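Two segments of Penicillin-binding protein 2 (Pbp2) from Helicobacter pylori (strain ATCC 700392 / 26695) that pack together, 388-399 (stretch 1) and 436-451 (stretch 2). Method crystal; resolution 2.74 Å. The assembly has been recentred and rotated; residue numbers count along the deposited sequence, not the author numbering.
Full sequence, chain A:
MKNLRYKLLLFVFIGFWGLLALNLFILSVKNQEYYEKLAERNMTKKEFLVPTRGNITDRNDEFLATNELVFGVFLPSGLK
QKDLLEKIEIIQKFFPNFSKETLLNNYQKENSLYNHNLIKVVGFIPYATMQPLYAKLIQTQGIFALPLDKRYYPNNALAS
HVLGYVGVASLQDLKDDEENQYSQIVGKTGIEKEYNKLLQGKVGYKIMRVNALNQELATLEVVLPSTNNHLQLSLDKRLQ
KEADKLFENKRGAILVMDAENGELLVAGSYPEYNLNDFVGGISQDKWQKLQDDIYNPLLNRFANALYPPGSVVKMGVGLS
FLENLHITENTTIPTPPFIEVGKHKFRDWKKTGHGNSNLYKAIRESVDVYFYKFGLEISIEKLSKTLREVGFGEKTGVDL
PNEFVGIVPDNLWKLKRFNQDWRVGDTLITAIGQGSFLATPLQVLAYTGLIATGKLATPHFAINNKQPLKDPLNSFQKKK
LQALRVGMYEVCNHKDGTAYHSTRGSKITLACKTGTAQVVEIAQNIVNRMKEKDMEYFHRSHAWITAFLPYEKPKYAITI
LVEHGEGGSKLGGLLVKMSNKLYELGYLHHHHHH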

# COMPACT_ATOMS: atom_id res chain seq x y z
N ARG A 388 -23.44 -36.15 13.02
CA ARG A 388 -23.52 -34.72 13.35
C ARG A 388 -22.62 -34.37 14.53
O ARG A 388 -22.18 -33.24 14.66
CB ARG A 388 -24.96 -34.32 13.68
CG ARG A 388 -25.85 -34.11 12.45
CD ARG A 388 -27.25 -33.60 12.81
NE ARG A 388 -27.16 -32.29 13.47
CZ ARG A 388 -27.32 -31.10 12.88
NH1 ARG A 388 -27.62 -30.99 11.59
NH2 ARG A 388 -27.17 -29.99 13.61
N GLU A 389 -22.37 -35.34 15.39
CA GLU A 389 -21.43 -35.14 16.49
C GLU A 389 -20.00 -35.07 16.01
O GLU A 389 -19.20 -34.36 16.62
CB GLU A 389 -21.55 -36.26 17.52
CG GLU A 389 -22.71 -36.10 18.48
CD GLU A 389 -22.95 -37.33 19.35
OE1 GLU A 389 -22.16 -38.30 19.26
OE2 GLU A 389 -23.93 -37.31 20.14
N VAL A 390 -19.66 -35.80 14.95
CA VAL A 390 -18.31 -35.76 14.37
C VAL A 390 -18.13 -34.64 13.32
O VAL A 390 -17.13 -34.64 12.59
CB VAL A 390 -17.85 -37.12 13.76
CG1 VAL A 390 -17.93 -38.23 14.80
CG2 VAL A 390 -18.66 -37.51 12.53
N GLY A 391 -19.11 -33.73 13.25
CA GLY A 391 -18.95 -32.43 12.58
C GLY A 391 -19.51 -32.26 11.16
O GLY A 391 -19.01 -31.41 10.43
N PHE A 392 -20.51 -33.05 10.78
CA PHE A 392 -21.07 -33.00 9.40
C PHE A 392 -22.32 -32.13 9.22
O PHE A 392 -22.70 -31.76 8.07
CB PHE A 392 -21.38 -34.41 8.89
CG PHE A 392 -20.20 -35.10 8.28
CD1 PHE A 392 -19.55 -36.11 8.96
CD2 PHE A 392 -19.75 -34.74 7.03
CE1 PHE A 392 -18.48 -36.76 8.39
CE2 PHE A 392 -18.68 -35.38 6.46
CZ PHE A 392 -18.04 -36.39 7.14
N GLY A 393 -22.97 -31.81 10.33
CA GLY A 393 -24.21 -31.03 10.27
C GLY A 393 -23.99 -29.54 10.16
O GLY A 393 -24.75 -28.84 9.51
N GLU A 394 -22.92 -29.07 10.80
CA GLU A 394 -22.75 -27.67 11.12
C GLU A 394 -21.48 -27.11 10.52
O GLU A 394 -20.70 -27.82 9.89
CB GLU A 394 -22.74 -27.51 12.65
CG GLU A 394 -24.07 -27.85 13.31
CD GLU A 394 -25.22 -26.97 12.81
OE1 GLU A 394 -25.00 -25.77 12.52
OE2 GLU A 394 -26.36 -27.48 12.71
N LYS A 395 -21.30 -25.81 10.73
CA LYS A 395 -20.09 -25.12 10.30
C LYS A 395 -18.92 -25.57 11.17
O LYS A 395 -19.09 -25.75 12.36
CB LYS A 395 -20.24 -23.60 10.46
CG LYS A 395 -21.45 -22.98 9.80
CD LYS A 395 -21.39 -21.46 9.95
CE LYS A 395 -22.59 -20.77 9.32
NZ LYS A 395 -22.42 -19.29 9.24
N THR A 396 -17.75 -25.72 10.55
CA THR A 396 -16.51 -25.92 11.28
C THR A 396 -16.12 -24.67 12.09
O THR A 396 -15.43 -24.79 13.11
CB THR A 396 -15.33 -26.30 10.35
OG1 THR A 396 -15.09 -25.24 9.41
CG2 THR A 396 -15.61 -27.62 9.59
N GLY A 397 -16.58 -23.49 11.67
CA GLY A 397 -16.27 -22.22 12.35
C GLY A 397 -15.07 -21.47 11.78
O GLY A 397 -14.36 -20.77 12.50
N VAL A 398 -14.85 -21.60 10.48
CA VAL A 398 -13.67 -21.06 9.85
C VAL A 398 -13.83 -19.55 9.82
O VAL A 398 -14.94 -19.04 9.78
CB VAL A 398 -13.47 -21.68 8.45
CG1 VAL A 398 -14.49 -21.15 7.46
CG2 VAL A 398 -12.06 -21.44 7.93
N ASP A 399 -12.71 -18.83 9.89
CA ASP A 399 -12.73 -17.37 9.89
C ASP A 399 -12.77 -16.77 8.46
O ASP A 399 -11.87 -16.02 8.03
CB ASP A 399 -11.58 -16.79 10.75
CG ASP A 399 -10.20 -17.21 10.29
OD1 ASP A 399 -10.04 -18.23 9.60
OD2 ASP A 399 -9.24 -16.50 10.63
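Stretch 2 436-451: SFLATPLQVLAYTGLI

After S436 (phi/psi -84/22), F437 to T440 have extended phi/psi, and a helix starts at P441 that runs through I451 and on along the chain; stretch 1 leaves a helix after E389 and is loop or turn from there. The nearest CA pairs are V390 CA with Y447 CA, 5.8 Å apart, and F392 CA with Q443 CA, also 5.8 Å apart. Between these two pairs the chains run in opposite senses: from V390 to F392 the nearest partner moves back from Y447 to Q443. Together the stretches bury 695 Å², counted over both sides.

S436 lies out of reach. F437, at phi/psi -96/123, starts the contact: its CA-to-CB bond points sideways, but chi1 of -160° (t) brings its ring nearer, with CE1 3.9 Å from F392 CD2. The ring planes stand at 78° with centroids 5.4 Å apart, an edge-to-face pair in which F437 offers its edge to the face of F392. L438 points away. A439, still extended at -140/165, points toward stretch 1 and sets its CB 3.7 Å from F392 CD2, near the plane of that ring and at its edge.

T440 makes no contact across the stretches but prepares the helix. It occupies the N-cap position, and its OG1 accepts from Q443 N at 3.2 Å. Q443 OE1 in turn accepts from T440 N at 3.1 Å, which ties the amide group of Q443 to the helix start.

L442 faces the far end of stretch 1, its CD1 3.7 Å from V398 CG1, while its carbonyl O lies 3.6 Å from T396 CG2. Q443 supplies the polar link: NE2 donates to E394 O at 2.6 Å with an N-H...acceptor angle of 156°. F392 O is also close to Q443 NE2, at 3.1 Å, but the angle is too poor for a hydrogen bond. The aliphatic part of the same side chain also packs on stretch 1, Q443 CG lying 3.6 Å from G391 O and 4.2 Å from T396 CG2.

One turn on, A446 CB meets T396 CG2 at 3.8 Å. An ideal CB on G391 would come 4.8 Å from A446 CB without clashing there; the phi/psi of 100/25 by itself calls for glycine.

Y447 packs against both V390 and F392. Its CD1 is 3.7 Å from V390 CG2, and its CD2 is 3.7 Å from F392 CZ, where the edge of F392 meets the Y447 face with planes at 55° and centroids 4.8 Å apart. T448 points away. L450 closes the contact with CD2 3.8 Å from V390 CA, near where stretch 1 leaves its helix.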

# COMPACT_ATOMS: atom_id res chain seq x y z
N SER A 436 -29.06 -37.93 -0.15
CA SER A 436 -29.24 -36.54 0.27
C SER A 436 -28.15 -36.02 1.25
O SER A 436 -28.36 -35.03 1.96
CB SER A 436 -30.66 -36.36 0.84
OG SER A 436 -31.62 -36.35 -0.22
N PHE A 437 -26.98 -36.66 1.26
CA PHE A 437 -25.87 -36.29 2.17
C PHE A 437 -24.90 -35.36 1.46
O PHE A 437 -24.38 -35.72 0.40
CB PHE A 437 -25.13 -37.57 2.65
CG PHE A 437 -24.31 -37.40 3.93
CD1 PHE A 437 -23.83 -36.17 4.36
CD2 PHE A 437 -24.00 -38.53 4.70
CE1 PHE A 437 -23.08 -36.07 5.53
CE2 PHE A 437 -23.25 -38.42 5.86
CZ PHE A 437 -22.79 -37.19 6.28
N LEU A 438 -24.67 -34.18 2.04
CA LEU A 438 -23.70 -33.20 1.51
C LEU A 438 -22.77 -32.58 2.58
O LEU A 438 -23.19 -32.23 3.68
CB LEU A 438 -24.44 -32.07 0.80
CG LEU A 438 -25.26 -32.47 -0.41
CD1 LEU A 438 -26.03 -31.25 -0.90
CD2 LEU A 438 -24.36 -33.04 -1.50
N ALA A 439 -21.50 -32.44 2.22
CA ALA A 439 -20.53 -31.85 3.11
C ALA A 439 -19.59 -30.96 2.33
O ALA A 439 -19.56 -31.00 1.11
CB ALA A 439 -19.75 -32.94 3.82
N THR A 440 -18.86 -30.13 3.09
CA THR A 440 -17.81 -29.25 2.56
C THR A 440 -16.47 -29.91 2.83
O THR A 440 -16.33 -30.63 3.81
CB THR A 440 -17.82 -27.85 3.25
OG1 THR A 440 -17.73 -27.98 4.69
CG2 THR A 440 -19.08 -27.06 2.87
N PRO A 441 -15.48 -29.69 1.95
CA PRO A 441 -14.12 -30.14 2.25
C PRO A 441 -13.62 -29.74 3.63
O PRO A 441 -12.88 -30.49 4.23
CB PRO A 441 -13.30 -29.47 1.16
CG PRO A 441 -14.21 -29.44 -0.01
CD PRO A 441 -15.59 -29.23 0.56
N LEU A 442 -14.06 -28.59 4.13
CA LEU A 442 -13.75 -28.22 5.51
C LEU A 442 -14.30 -29.23 6.53
O LEU A 442 -13.60 -29.65 7.45
CB LEU A 442 -14.22 -26.79 5.82
CG LEU A 442 -13.23 -25.67 5.46
CD1 LEU A 442 -13.88 -24.29 5.61
CD2 LEU A 442 -11.96 -25.70 6.28
N GLN A 443 -15.56 -29.62 6.37
CA GLN A 443 -16.20 -30.57 7.28
C GLN A 443 -15.43 -31.88 7.35
O GLN A 443 -15.18 -32.41 8.45
CB GLN A 443 -17.67 -30.81 6.89
CG GLN A 443 -18.57 -29.65 7.34
CD GLN A 443 -20.01 -29.74 6.88
OE1 GLN A 443 -20.31 -30.23 5.79
NE2 GLN A 443 -20.92 -29.25 7.71
N VAL A 444 -15.03 -32.38 6.18
CA VAL A 444 -14.30 -33.66 6.07
C VAL A 444 -12.95 -33.56 6.80
O VAL A 444 -12.55 -34.49 7.51
CB VAL A 444 -14.07 -34.05 4.61
CG1 VAL A 444 -13.25 -35.32 4.50
CG2 VAL A 444 -15.40 -34.22 3.89
N LEU A 445 -12.27 -32.43 6.60
CA LEU A 445 -10.98 -32.14 7.24
C LEU A 445 -11.07 -32.10 8.76
O LEU A 445 -10.23 -32.72 9.45
CB LEU A 445 -10.45 -30.79 6.74
CG LEU A 445 -9.18 -30.24 7.41
CD1 LEU A 445 -7.92 -30.92 6.91
CD2 LEU A 445 -9.08 -28.75 7.18
N ALA A 446 -12.03 -31.34 9.30
CA ALA A 446 -12.20 -31.25 10.74
C ALA A 446 -12.49 -32.64 11.31
O ALA A 446 -11.93 -33.06 12.34
CB ALA A 446 -13.31 -30.28 11.09
N TYR A 447 -13.38 -33.33 10.62
CA TYR A 447 -13.77 -34.69 10.94
C TYR A 447 -12.56 -35.62 10.98
O TYR A 447 -12.37 -36.35 11.96
CB TYR A 447 -14.82 -35.15 9.89
CG TYR A 447 -15.00 -36.63 9.64
CD1 TYR A 447 -15.54 -37.47 10.61
CD2 TYR A 447 -14.68 -37.17 8.41
CE1 TYR A 447 -15.73 -38.82 10.37
CE2 TYR A 447 -14.85 -38.51 8.15
CZ TYR A 447 -15.38 -39.34 9.12
OH TYR A 447 -15.58 -40.68 8.83
N THR A 448 -11.73 -35.58 9.94
CA THR A 448 -10.52 -36.41 9.90
C THR A 448 -9.53 -36.14 11.08
O THR A 448 -8.91 -37.07 11.60
CB THR A 448 -9.77 -36.20 8.57
OG1 THR A 448 -10.67 -36.45 7.48
CG2 THR A 448 -8.56 -37.12 8.48
N GLY A 449 -9.40 -34.88 11.49
CA GLY A 449 -8.56 -34.52 12.61
C GLY A 449 -9.17 -34.83 13.98
O GLY A 449 -8.46 -34.86 14.99
N LEU A 450 -10.49 -35.01 14.03
CA LEU A 450 -11.13 -35.54 15.23
C LEU A 450 -10.80 -37.02 15.43
O LEU A 450 -10.48 -37.45 16.54
CB LEU A 450 -12.65 -35.35 15.17
CG LEU A 450 -13.46 -35.95 16.33
CD1 LEU A 450 -13.04 -35.38 17.66
CD2 LEU A 450 -14.94 -35.70 16.12
N ILE A 451 -10.88 -37.79 14.36
CA ILE A 451 -10.55 -39.22 14.41
C ILE A 451 -9.12 -39.35 14.93
O ILE A 451 -8.87 -40.02 15.92
CB ILE A 451 -10.67 -39.89 13.02
CG1 ILE A 451 -12.12 -39.90 12.54
CG2 ILE A 451 -10.10 -41.31 12.99
CD1 ILE A 451 -13.09 -40.50 13.52